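Long-range contacts in N2152 (Neocallimastix frontalis, PDB 5U22), which is a family 39 glycoside hydrolase from a rumen anaerobic fungus, probably hydrolysing rare arabinosyl substrates with polyspecific activity: residues P70-N75 with R125-D130; H252-Q257 with I376-K381; D296-A301 with D382-G387. All blocks are in the same frame, centred on the assembly; numbering follows the deposited sequence.

Contact 1: P70-N75 with R125-D130; sequences PARAGN and RSFIND
In the TIM barrel of this hydrolase, the loop that leaves strand 66-70 meets helix 117-134 through Ala71 and Arg72, which face Phe127, Ser126 and Asp130 on that helix. The apolar half of the contact is a CH-pi interaction. Ala71 CB stands over the centre of the Phe127 ring, 4.0 Å from the centroid and 12° off the ring normal, while Ala71 O approaches Phe127 CD1 at 3.4 Å. With CG anti to the backbone N (chi1 168°), the phenylalanine swings its ring under the alanine methyl, and Ile101 of strand 98-102 and Val84 and Ile85 of helix 84-91 also pack on it.

Polar pairing takes over one residue further on. The Arg72 chain bends at chi2 and carries the guanidinium to the helix surface, one face lying against Phe127 CB and CA. Both terminal nitrogens converge on a single oxygen: Arg72 NH1 meets Asp130 OD2 at 2.9 Å on the oxygen's anti lone pair, and Arg72 NH2 comes to the same OD2 at 2.8 Å from above the carboxylate plane. Ser126 OG lies 3.0 Å from Arg72 NH2, at the guanidinium edge. Guanidinium and carboxylate planes are 63° apart, making this a bifurcated salt bridge and not a coplanar two-oxygen pairing. Concentrating both donors on OD2 would probably draw negative charge toward that oxygen and help keep Asp130 ionised.

Contact 2: H252-Q257 with I376-K381; sequences HDLEGQ and IDWKSK. With EDO (1,2-ethanediol), chain C.
The indole of Trp378 is layered between two groups: Gln257 lies on one face, and the backbone N of Ser380, from its own loop, sits over the other, with Asp253 O at the edge. At the edge of the His252 ring, O1 of a 1,2-ethanediol, probably from the crystallisation liquor, is hydrogen-bonded to His252 ND1 at 2.9 Å. This is loop-to-loop packing between the TIM barrel, where 252-257 follows strand 242-247, and the beta-sandwich loop after strand 368-376. Gln257 CG makes a CH-pi contact 3.5 Å from the centroid of the five-membered ring, almost on its normal. Farther along, Gln257 NE2 stands above the six-membered ring, 3.3 Å from Trp378 CZ3, with the amide plane nearly perpendicular to the indole. The extended glutamine spans both rings, while its OE1 caps Ser260 N. An alanine in place of Trp378 would probably uncover the Gln257 side chain and leave the water now bound by NE1 without that N-H donor. Two waters bridge the segments. One donates to Asp253 O and accepts from Lys381 N at 3.0 Å; the other donates to both Asp253 O and Glu255 O and accepts from Trp378 NE1 at 2.8 Å.

Contact 3: D296-A301 with D382-G387; sequences DTQKGA and DTPSNG
A direct backbone hydrogen bond joins Lys299 to Ser385: Ser385 N donates to Lys299 O at 3.0 Å, with an N-H...O angle of 161°. Lys299 O also receives a CA-H...O contact from Pro384 CA at 3.5 Å, so neighbouring residues of one loop converge on a single acceptor of the other.

Water extends the backbone pairing. One molecule donates to Lys299 O and to Ser385 O, bridging the two carbonyls beside the direct bond. A second accepts from Ala301 N at 2.9 Å and donates to Thr383 O at 2.6 Å, linking the two segments through these residues.

Van der Waals packing fills in the rest. The Gln298 amide lies against the Pro384 ring, Gln298 NE2 coming to 3.8 Å from Pro384 CG, while Gln298 OE1 is hydrogen-bonded to Ser295 OG. Ser385 CB presses on the Gly300-Ala301 peptide, 3.5 Å from Ala301 N. Ser385 OG, anti to the backbone N (chi1 179°), reaches forward along its own chain and accepts from Gly387 N at 3.1 Å.

That last bond defines an ST turn. It belongs to the beta-sandwich loop before strand 389-397, which here lies along the segment leading into helix 301-310 of the TIM barrel.

The three contacts illustrate how a two-domain enzyme is held together within and between its parts. Contact 1 comes first along the chain, and both of its segments precede those of the other two contacts; it lies inside the TIM barrel, about 33 Å and 32 Å, centre to centre, from contacts 2 and 3, without touching either. Contacts 2 and 3 have centres about 10 Å apart, and their segments alternate in sequence. Both draw on the same loop between strands 368-376 and 389-397, whose successive portions meet barrel loops preceding helices 258-270 and 301-310. They also touch directly, Ile376 packing on Ala301 and Ser385. One sandwich loop thus meets two barrel elements side by side at the domain interface.

Contact 1: P70-N75 with R125-D130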
ATOM      1  N   PRO A  70     -13.859   1.855   7.381  1.00 13.97           N
ATOM      2  CA  PRO A  70     -15.177   1.213   7.358  1.00 19.19           C
ATOM      3  C   PRO A  70     -16.266   2.170   6.907  1.00 17.33           C
ATOM      4  O   PRO A  70     -16.251   3.357   7.232  1.00 16.80           O
ATOM      5  CB  PRO A  70     -15.392   0.813   8.823  1.00 15.02           C
ATOM      6  CG  PRO A  70     -14.578   1.857   9.602  1.00 13.52           C
ATOM      7  CD  PRO A  70     -13.338   2.017   8.754  1.00 15.06           C
ATOM      8  N   ALA A  71     -17.256   1.626   6.185  1.00 15.92           N
ATOM      9  CA  ALA A  71     -18.371   2.461   5.741  1.00 15.97           C
ATOM     10  C   ALA A  71     -19.155   3.029   6.923  1.00 16.24           C
ATOM     11  O   ALA A  71     -19.691   4.140   6.833  1.00 16.43           O
ATOM     12  CB  ALA A  71     -19.298   1.664   4.812  1.00 15.20           C
ATOM     13  N   ARG A  72     -19.240   2.282   8.029  1.00 15.08           N
ATOM     14  CA  ARG A  72     -19.878   2.741   9.255  1.00 16.86           C
ATOM     15  C   ARG A  72     -19.019   2.345  10.447  1.00 14.92           C
ATOM     16  O   ARG A  72     -18.279   1.362  10.396  1.00 15.59           O
ATOM     17  CB  ARG A  72     -21.278   2.146   9.432  1.00 15.97           C
ATOM     18  CG  ARG A  72     -22.251   2.489   8.334  1.00 14.89           C
ATOM     19  CD  ARG A  72     -22.603   3.971   8.329  1.00 17.93           C
ATOM     20  NE  ARG A  72     -23.882   4.203   7.669  1.00 18.01           N
ATOM     21  CZ  ARG A  72     -24.358   5.392   7.296  1.00 16.36           C
ATOM     22  NH1 ARG A  72     -23.665   6.508   7.480  1.00 15.49           N
ATOM     23  NH2 ARG A  72     -25.557   5.459   6.735  1.00 16.97           N
ATOM     24  N   ALA A  73     -19.119   3.121  11.520  1.00 14.00           N
ATOM     25  CA  ALA A  73     -18.442   2.791  12.765  1.00 13.53           C
ATOM     26  C   ALA A  73     -19.377   3.086  13.932  1.00 16.56           C
ATOM     27  O   ALA A  73     -20.312   3.883  13.817  1.00 18.64           O
ATOM     28  CB  ALA A  73     -17.130   3.578  12.926  1.00 14.65           C
ATOM     29  N   GLY A  74     -19.095   2.462  15.068  1.00 15.54           N
ATOM     30  CA  GLY A  74     -19.897   2.732  16.246  1.00 17.05           C
ATOM     31  C   GLY A  74     -20.838   1.606  16.612  1.00 16.88           C
ATOM     32  O   GLY A  74     -20.556   0.436  16.344  1.00 18.35           O
ATOM     33  N   ASN A  75     -21.969   1.953  17.227  1.00 18.21           N
ATOM     34  CA  ASN A  75     -22.891   0.953  17.749  1.00 18.54           C
ATOM     35  C   ASN A  75     -23.338  -0.016  16.665  1.00 18.08           C
ATOM     36  O   ASN A  75     -23.868   0.392  15.629  1.00 21.31           O
ATOM     37  CB  ASN A  75     -24.111   1.641  18.358  1.00 21.53           C
ATOM     38  CG  ASN A  75     -25.040   0.658  19.028  1.00 30.57           C
ATOM     39  OD1 ASN A  75     -24.673   0.038  20.020  1.00 33.99           O
ATOM     40  ND2 ASN A  75     -26.241   0.503  18.490  1.00 29.23           N
ATOM     41  N   ARG A 125     -27.928   1.237   1.279  1.00 15.78           N
ATOM     42  CA  ARG A 125     -28.669   2.389   0.759  1.00 19.26           C
ATOM     43  C   ARG A 125     -28.542   3.589   1.683  1.00 16.75           C
ATOM     44  O   ARG A 125     -28.361   4.721   1.223  1.00 18.40           O
ATOM     45  CB  ARG A 125     -30.146   2.052   0.577  1.00 17.56           C
ATOM     46  CG  ARG A 125     -30.471   1.149  -0.576  1.00 20.75           C
ATOM     47  CD  ARG A 125     -31.986   0.901  -0.596  1.00 18.69           C
ATOM     48  NE  ARG A 125     -32.346  -0.141  -1.543  1.00 18.92           N
ATOM     49  CZ  ARG A 125     -32.405   0.052  -2.854  1.00 24.86           C
ATOM     50  NH1 ARG A 125     -32.107   1.238  -3.363  1.00 24.64           N
ATOM     51  NH2 ARG A 125     -32.753  -0.939  -3.659  1.00 21.33           N
ATOM     52  N   SER A 126     -28.684   3.365   2.990  1.00 16.54           N
ATOM     53  CA  SER A 126     -28.515   4.454   3.945  1.00 19.57           C
ATOM     54  C   SER A 126     -27.110   5.037   3.872  1.00 18.79           C
ATOM     55  O   SER A 126     -26.942   6.262   3.921  1.00 16.94           O
ATOM     56  CB  SER A 126     -28.820   3.973   5.363  1.00 15.63           C
ATOM     57  OG  SER A 126     -28.530   4.991   6.304  1.00 17.65           O
ATOM     58  N   PHE A 127     -26.085   4.184   3.728  1.00 16.14           N
ATOM     59  CA  PHE A 127     -24.728   4.713   3.624  1.00 16.04           C
ATOM     60  C   PHE A 127     -24.562   5.542   2.355  1.00 14.96           C
ATOM     61  O   PHE A 127     -23.960   6.623   2.381  1.00 16.80           O
ATOM     62  CB  PHE A 127     -23.679   3.603   3.645  1.00 16.82           C
ATOM     63  CG  PHE A 127     -22.326   4.103   3.243  1.00 16.38           C
ATOM     64  CD1 PHE A 127     -21.578   4.871   4.129  1.00 18.70           C
ATOM     65  CD2 PHE A 127     -21.857   3.925   1.946  1.00 18.88           C
ATOM     66  CE1 PHE A 127     -20.353   5.407   3.740  1.00 17.73           C
ATOM     67  CE2 PHE A 127     -20.632   4.460   1.550  1.00 14.74           C
ATOM     68  CZ  PHE A 127     -19.881   5.203   2.448  1.00 16.02           C
ATOM     69  N   ILE A 128     -25.068   5.035   1.225  1.00 15.93           N
ATOM     70  CA  ILE A 128     -24.888   5.737  -0.046  1.00 16.40           C
ATOM     71  C   ILE A 128     -25.602   7.080  -0.030  1.00 17.58           C
ATOM     72  O   ILE A 128     -25.113   8.068  -0.589  1.00 16.92           O
ATOM     73  CB  ILE A 128     -25.359   4.854  -1.210  1.00 17.36           C
ATOM     74  CG1 ILE A 128     -24.414   3.663  -1.346  1.00 17.64           C
ATOM     75  CG2 ILE A 128     -25.370   5.638  -2.507  1.00 16.99           C
ATOM     76  CD1 ILE A 128     -22.973   4.065  -1.586  1.00 16.60           C
ATOM     77  N   ASN A 129     -26.766   7.142   0.609  1.00 18.93           N
ATOM     78  CA  ASN A 129     -27.437   8.426   0.787  1.00 18.21           C
ATOM     79  C   ASN A 129     -26.548   9.413   1.542  1.00 22.34           C
ATOM     80  O   ASN A 129     -26.383  10.565   1.122  1.00 21.38           O
ATOM     81  CB  ASN A 129     -28.759   8.222   1.516  1.00 17.60           C
ATOM     82  CG  ASN A 129     -29.426   9.531   1.881  1.00 34.44           C
ATOM     83  OD1 ASN A 129     -30.002  10.206   1.023  1.00 39.06           O
ATOM     84  ND2 ASN A 129     -29.360   9.897   3.159  1.00 32.52           N
ATOM     85  N   ASP A 130     -25.963   8.974   2.664  1.00 17.79           N
ATOM     86  CA  ASP A 130     -25.091   9.859   3.434  1.00 15.72           C
ATOM     87  C   ASP A 130     -23.841  10.219   2.649  1.00 23.34           C
ATOM     88  O   ASP A 130     -23.346  11.349   2.746  1.00 22.61           O
ATOM     89  CB  ASP A 130     -24.702   9.206   4.760  1.00 17.07           C
ATOM     90  CG  ASP A 130     -25.885   9.026   5.692  1.00 26.12           C
ATOM     91  OD1 ASP A 130     -26.937   9.659   5.451  1.00 28.38           O
ATOM     92  OD2 ASP A 130     -25.763   8.262   6.671  1.00 21.96           O
TER

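Contact 2: H252-Q257 with I376-K381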
ATOM      1  N   HIS A 252       3.155 -10.399  12.172  1.00 13.28           N
ATOM      2  CA  HIS A 252       2.361  -9.186  12.389  1.00 17.27           C
ATOM      3  C   HIS A 252       3.172  -8.081  13.055  1.00 18.39           C
ATOM      4  O   HIS A 252       2.859  -6.898  12.898  1.00 15.05           O
ATOM      5  CB  HIS A 252       1.146  -9.479  13.278  1.00 18.48           C
ATOM      6  CG  HIS A 252       0.237 -10.558  12.767  1.00 18.86           C
ATOM      7  ND1 HIS A 252      -0.827 -11.032  13.506  1.00 17.03           N
ATOM      8  CD2 HIS A 252       0.225 -11.250  11.603  1.00 20.60           C
ATOM      9  CE1 HIS A 252      -1.460 -11.964  12.815  1.00 16.39           C
ATOM     10  NE2 HIS A 252      -0.831 -12.129  11.665  1.00 18.35           N
ATOM     11  N   ASP A 253       4.175  -8.448  13.854  1.00 16.63           N
ATOM     12  CA  ASP A 253       4.943  -7.446  14.582  1.00 16.56           C
ATOM     13  C   ASP A 253       5.806  -6.582  13.668  1.00 17.14           C
ATOM     14  O   ASP A 253       6.338  -5.565  14.124  1.00 18.51           O
ATOM     15  CB  ASP A 253       5.815  -8.127  15.638  1.00 17.94           C
ATOM     16  CG  ASP A 253       4.999  -8.765  16.738  1.00 25.39           C
ATOM     17  OD1 ASP A 253       3.869  -8.284  17.004  1.00 21.03           O
ATOM     18  OD2 ASP A 253       5.493  -9.741  17.349  1.00 20.74           O
ATOM     19  N   LEU A 254       5.951  -6.955  12.404  1.00 14.64           N
ATOM     20  CA  LEU A 254       6.712  -6.172  11.438  1.00 15.19           C
ATOM     21  C   LEU A 254       5.842  -5.180  10.671  1.00 18.04           C
ATOM     22  O   LEU A 254       6.339  -4.522   9.745  1.00 16.46           O
ATOM     23  CB  LEU A 254       7.430  -7.101  10.453  1.00 16.96           C
ATOM     24  CG  LEU A 254       8.420  -8.133  11.018  1.00 23.43           C
ATOM     25  CD1 LEU A 254       9.499  -8.489   9.994  1.00 18.41           C
ATOM     26  CD2 LEU A 254       9.047  -7.701  12.341  1.00 18.56           C
ATOM     27  N   GLU A 255       4.563  -5.068  11.025  1.00 17.22           N
ATOM     28  CA  GLU A 255       3.713  -4.035  10.451  1.00 14.35           C
ATOM     29  C   GLU A 255       4.368  -2.676  10.654  1.00 15.98           C
ATOM     30  O   GLU A 255       4.802  -2.341  11.759  1.00 15.65           O
ATOM     31  CB  GLU A 255       2.327  -4.070  11.116  1.00 14.19           C
ATOM     32  CG  GLU A 255       1.258  -3.230  10.432  1.00 16.99           C
ATOM     33  CD  GLU A 255      -0.056  -3.255  11.187  1.00 17.72           C
ATOM     34  OE1 GLU A 255      -0.282  -2.346  12.026  1.00 19.22           O
ATOM     35  OE2 GLU A 255      -0.838  -4.211  10.972  1.00 14.99           O
ATOM     36  N   GLY A 256       4.488  -1.910   9.573  1.00 16.99           N
ATOM     37  CA  GLY A 256       5.147  -0.624   9.699  1.00 15.63           C
ATOM     38  C   GLY A 256       6.649  -0.652   9.908  1.00 17.21           C
ATOM     39  O   GLY A 256       7.239   0.405  10.152  1.00 18.33           O
ATOM     40  N   GLN A 257       7.299  -1.806   9.823  1.00 15.00           N
ATOM     41  CA  GLN A 257       8.755  -1.827   9.981  1.00 13.06           C
ATOM     42  C   GLN A 257       9.429  -1.347   8.701  1.00 12.70           C
ATOM     43  O   GLN A 257       9.067  -1.805   7.611  1.00 15.12           O
ATOM     44  CB  GLN A 257       9.245  -3.240  10.320  1.00 13.07           C
ATOM     45  CG  GLN A 257      10.767  -3.338  10.526  1.00 13.49           C
ATOM     46  CD  GLN A 257      11.287  -4.743  10.322  1.00 16.49           C
ATOM     47  OE1 GLN A 257      11.274  -5.258   9.204  1.00 17.25           O
ATOM     48  NE2 GLN A 257      11.746  -5.382  11.406  1.00 15.75           N
ATOM     49  N   ILE A 376      17.285   4.475   8.938  1.00 15.37           N
ATOM     50  CA  ILE A 376      16.310   4.646  10.005  1.00 15.59           C
ATOM     51  C   ILE A 376      16.246   3.312  10.731  1.00 17.54           C
ATOM     52  O   ILE A 376      15.899   2.287  10.133  1.00 15.33           O
ATOM     53  CB  ILE A 376      14.936   5.093   9.484  1.00 16.84           C
ATOM     54  CG1 ILE A 376      13.957   5.245  10.648  1.00 18.47           C
ATOM     55  CG2 ILE A 376      14.379   4.150   8.385  1.00 20.33           C
ATOM     56  CD1 ILE A 376      14.276   6.450  11.509  1.00 15.41           C
ATOM     57  N   ASP A 377      16.645   3.305  11.998  1.00 16.78           N
ATOM     58  CA  ASP A 377      16.708   2.050  12.728  1.00 19.34           C
ATOM     59  C   ASP A 377      15.369   1.752  13.392  1.00 17.65           C
ATOM     60  O   ASP A 377      14.572   2.647  13.680  1.00 17.30           O
ATOM     61  CB  ASP A 377      17.822   2.077  13.780  1.00 16.64           C
ATOM     62  CG  ASP A 377      19.206   2.099  13.162  1.00 22.52           C
ATOM     63  OD1 ASP A 377      19.359   1.610  12.022  1.00 18.38           O
ATOM     64  OD2 ASP A 377      20.137   2.608  13.817  1.00 20.38           O
ATOM     65  N   TRP A 378      15.142   0.469  13.655  1.00 13.69           N
ATOM     66  CA  TRP A 378      13.882  -0.003  14.211  1.00 16.67           C
ATOM     67  C   TRP A 378      14.157  -0.953  15.363  1.00 19.55           C
ATOM     68  O   TRP A 378      15.017  -1.831  15.245  1.00 19.07           O
ATOM     69  CB  TRP A 378      13.076  -0.698  13.117  1.00 17.31           C
ATOM     70  CG  TRP A 378      11.875  -1.460  13.533  1.00 17.50           C
ATOM     71  CD1 TRP A 378      10.580  -1.023  13.511  1.00 15.20           C
ATOM     72  CD2 TRP A 378      11.830  -2.829  13.961  1.00 16.20           C
ATOM     73  NE1 TRP A 378       9.733  -2.034  13.912  1.00 16.63           N
ATOM     74  CE2 TRP A 378      10.475  -3.149  14.195  1.00 16.18           C
ATOM     75  CE3 TRP A 378      12.799  -3.810  14.179  1.00 17.10           C
ATOM     76  CZ2 TRP A 378      10.072  -4.404  14.637  1.00 16.32           C
ATOM     77  CZ3 TRP A 378      12.394  -5.061  14.617  1.00 18.17           C
ATOM     78  CH2 TRP A 378      11.044  -5.342  14.845  1.00 17.65           C
ATOM     79  N   LYS A 379      13.445  -0.758  16.478  1.00 16.05           N
ATOM     80  CA  LYS A 379      13.426  -1.681  17.609  1.00 20.56           C
ATOM     81  C   LYS A 379      12.115  -2.442  17.706  1.00 22.96           C
ATOM     82  O   LYS A 379      12.109  -3.662  17.908  1.00 22.42           O
ATOM     83  CB  LYS A 379      13.666  -0.918  18.921  1.00 23.43           C
ATOM     84  CG  LYS A 379      15.005  -0.211  19.003  1.00 29.99           C
ATOM     85  CD  LYS A 379      15.916  -0.871  20.012  1.00 26.64           C
ATOM     86  CE  LYS A 379      17.267  -0.179  20.054  1.00 33.62           C
ATOM     87  NZ  LYS A 379      17.127   1.313  20.121  1.00 43.98           N
ATOM     88  N   SER A 380      10.995  -1.739  17.580  1.00 19.09           N
ATOM     89  CA  SER A 380       9.675  -2.351  17.562  1.00 16.20           C
ATOM     90  C   SER A 380       8.693  -1.311  17.050  1.00 18.68           C
ATOM     91  O   SER A 380       9.000  -0.116  16.987  1.00 16.38           O
ATOM     92  CB  SER A 380       9.252  -2.841  18.950  1.00 22.23           C
ATOM     93  OG  SER A 380       8.818  -1.747  19.733  1.00 23.08           O
ATOM     94  N   LYS A 381       7.496  -1.783  16.702  1.00 16.98           N
ATOM     95  CA  LYS A 381       6.444  -0.898  16.218  1.00 19.82           C
ATOM     96  C   LYS A 381       6.031   0.141  17.257  1.00 18.75           C
ATOM     97  O   LYS A 381       5.491   1.191  16.883  1.00 19.24           O
ATOM     98  CB  LYS A 381       5.229  -1.730  15.802  1.00 16.70           C
ATOM     99  CG  LYS A 381       4.400  -2.201  16.992  1.00 14.82           C
ATOM    100  CD  LYS A 381       3.273  -3.147  16.606  1.00 17.78           C
ATOM    101  CE  LYS A 381       2.317  -3.406  17.779  1.00 18.45           C
ATOM    102  NZ  LYS A 381       1.515  -2.206  18.189  1.00 18.24           N
TER
HETATM  103  C1  EDO C 502      -1.933  -9.313  16.847  1.00 28.52           C
HETATM  104  O1  EDO C 502      -0.828  -9.603  15.981  1.00 28.09           O
HETATM  105  C2  EDO C 502      -3.228  -9.670  16.129  1.00 27.51           C
HETATM  106  O2  EDO C 502      -3.178 -11.050  15.739  1.00 27.62           O
HETATM  107  O   HOH W   1       7.050  -4.706  16.685  1.00 16.17           O
HETATM  108  O   HOH W   2       7.201  -2.987  13.136  1.00 16.40           O

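Contact 3: D296-A301 with D382-G387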
ATOM      1  N   ASP A 296      -0.231   6.909  19.846  1.00 20.89           N
ATOM      2  CA  ASP A 296      -1.179   7.790  19.173  1.00 22.35           C
ATOM      3  C   ASP A 296      -0.558   9.126  18.777  1.00 22.11           C
ATOM      4  O   ASP A 296      -1.043   9.764  17.840  1.00 20.52           O
ATOM      5  CB  ASP A 296      -2.405   8.020  20.061  1.00 22.81           C
ATOM      6  CG  ASP A 296      -3.331   6.827  20.076  1.00 30.60           C
ATOM      7  OD1 ASP A 296      -2.875   5.730  19.693  1.00 23.94           O
ATOM      8  OD2 ASP A 296      -4.511   6.986  20.467  1.00 33.94           O
ATOM      9  N   THR A 297       0.531   9.544  19.430  1.00 18.40           N
ATOM     10  CA  THR A 297       1.070  10.882  19.260  1.00 18.08           C
ATOM     11  C   THR A 297       2.512  10.929  18.783  1.00 16.33           C
ATOM     12  O   THR A 297       2.974  12.009  18.393  1.00 22.03           O
ATOM     13  CB  THR A 297       0.995  11.650  20.590  1.00 23.85           C
ATOM     14  OG1 THR A 297       1.755  10.945  21.585  1.00 24.05           O
ATOM     15  CG2 THR A 297      -0.455  11.783  21.045  1.00 22.13           C
ATOM     16  N   GLN A 298       3.236   9.815  18.805  1.00 17.60           N
ATOM     17  CA  GLN A 298       4.663   9.810  18.520  1.00 13.74           C
ATOM     18  C   GLN A 298       4.965   9.005  17.266  1.00 21.28           C
ATOM     19  O   GLN A 298       4.403   7.925  17.062  1.00 17.57           O
ATOM     20  CB  GLN A 298       5.455   9.233  19.689  1.00 20.05           C
ATOM     21  CG  GLN A 298       5.315  10.021  20.978  1.00 18.00           C
ATOM     22  CD  GLN A 298       5.709   9.201  22.169  1.00 28.77           C
ATOM     23  OE1 GLN A 298       5.010   8.258  22.557  1.00 35.42           O
ATOM     24  NE2 GLN A 298       6.839   9.542  22.763  1.00 33.33           N
ATOM     25  N   LYS A 299       5.891   9.518  16.459  1.00 17.74           N
ATOM     26  CA  LYS A 299       6.342   8.811  15.267  1.00 17.73           C
ATOM     27  C   LYS A 299       7.123   7.558  15.643  1.00 14.62           C
ATOM     28  O   LYS A 299       7.906   7.557  16.597  1.00 18.67           O
ATOM     29  CB  LYS A 299       7.233   9.721  14.420  1.00 17.41           C
ATOM     30  CG  LYS A 299       6.538  10.964  13.860  1.00 14.07           C
ATOM     31  CD  LYS A 299       7.560  11.952  13.344  1.00 19.88           C
ATOM     32  CE  LYS A 299       6.890  13.220  12.832  1.00 18.02           C
ATOM     33  NZ  LYS A 299       7.877  14.179  12.248  1.00 18.62           N
ATOM     34  N   GLY A 300       6.911   6.482  14.886  1.00 16.32           N
ATOM     35  CA  GLY A 300       7.790   5.335  14.921  1.00 16.35           C
ATOM     36  C   GLY A 300       8.774   5.383  13.760  1.00 12.21           C
ATOM     37  O   GLY A 300       8.731   6.273  12.911  1.00 15.89           O
ATOM     38  N   ALA A 301       9.680   4.400  13.744  1.00 14.15           N
ATOM     39  CA  ALA A 301      10.674   4.325  12.675  1.00 14.43           C
ATOM     40  C   ALA A 301      10.013   4.321  11.302  1.00 14.84           C
ATOM     41  O   ALA A 301      10.483   4.996  10.383  1.00 16.36           O
ATOM     42  CB  ALA A 301      11.540   3.074  12.841  1.00 17.69           C
ATOM     43  N   ASP A 382       6.270  -0.125  18.548  1.00 18.36           N
ATOM     44  CA  ASP A 382       5.847   0.757  19.632  1.00 15.51           C
ATOM     45  C   ASP A 382       6.997   1.573  20.214  1.00 23.41           C
ATOM     46  O   ASP A 382       6.816   2.242  21.238  1.00 18.34           O
ATOM     47  CB  ASP A 382       5.166  -0.058  20.745  1.00 17.75           C
ATOM     48  CG  ASP A 382       3.859  -0.699  20.284  1.00 23.03           C
ATOM     49  OD1 ASP A 382       3.238  -0.181  19.327  1.00 22.00           O
ATOM     50  OD2 ASP A 382       3.448  -1.725  20.857  1.00 25.53           O
ATOM     51  N   THR A 383       8.171   1.532  19.585  1.00 18.65           N
ATOM     52  CA  THR A 383       9.325   2.295  20.039  1.00 15.97           C
ATOM     53  C   THR A 383       9.339   3.650  19.344  1.00 18.69           C
ATOM     54  O   THR A 383       9.396   3.695  18.108  1.00 18.20           O
ATOM     55  CB  THR A 383      10.616   1.548  19.732  1.00 21.69           C
ATOM     56  OG1 THR A 383      10.603   0.281  20.400  1.00 23.02           O
ATOM     57  CG2 THR A 383      11.836   2.349  20.191  1.00 19.25           C
ATOM     58  N   PRO A 384       9.273   4.764  20.069  1.00 18.61           N
ATOM     59  CA  PRO A 384       9.346   6.067  19.399  1.00 14.13           C
ATOM     60  C   PRO A 384      10.691   6.256  18.711  1.00 19.08           C
ATOM     61  O   PRO A 384      11.717   5.724  19.144  1.00 21.70           O
ATOM     62  CB  PRO A 384       9.147   7.070  20.544  1.00 18.68           C
ATOM     63  CG  PRO A 384       8.414   6.291  21.584  1.00 19.85           C
ATOM     64  CD  PRO A 384       8.982   4.903  21.503  1.00 18.86           C
ATOM     65  N   SER A 385      10.671   7.016  17.617  1.00 17.87           N
ATOM     66  CA  SER A 385      11.861   7.302  16.827  1.00 18.28           C
ATOM     67  C   SER A 385      12.078   8.805  16.707  1.00 20.48           C
ATOM     68  O   SER A 385      11.126   9.568  16.495  1.00 20.06           O
ATOM     69  CB  SER A 385      11.752   6.700  15.431  1.00 16.69           C
ATOM     70  OG  SER A 385      12.898   7.004  14.660  1.00 19.48           O
ATOM     71  N   ASN A 386      13.331   9.228  16.843  1.00 22.22           N
ATOM     72  CA  ASN A 386      13.687  10.620  16.612  1.00 21.96           C
ATOM     73  C   ASN A 386      14.151  10.859  15.190  1.00 27.85           C
ATOM     74  O   ASN A 386      14.522  11.988  14.849  1.00 23.44           O
ATOM     75  CB  ASN A 386      14.767  11.074  17.595  1.00 23.76           C
ATOM     76  CG  ASN A 386      14.293  11.020  19.022  1.00 33.62           C
ATOM     77  OD1 ASN A 386      13.217  11.529  19.342  1.00 31.33           O
ATOM     78  ND2 ASN A 386      15.074  10.371  19.889  1.00 42.17           N
ATOM     79  N   GLY A 387      14.129   9.832  14.355  1.00 20.26           N
ATOM     80  CA  GLY A 387      14.429  10.014  12.958  1.00 16.66           C
ATOM     81  C   GLY A 387      15.727   9.357  12.528  1.00 21.61           C
ATOM     82  O   GLY A 387      16.406   8.665  13.294  1.00 20.05           O
TER
HETATM   83  O   HOH W   3       8.806   9.909  18.300  1.00 29.77           O
HETATM   84  O   HOH W   4       9.495   2.445  15.877  1.00 17.03           O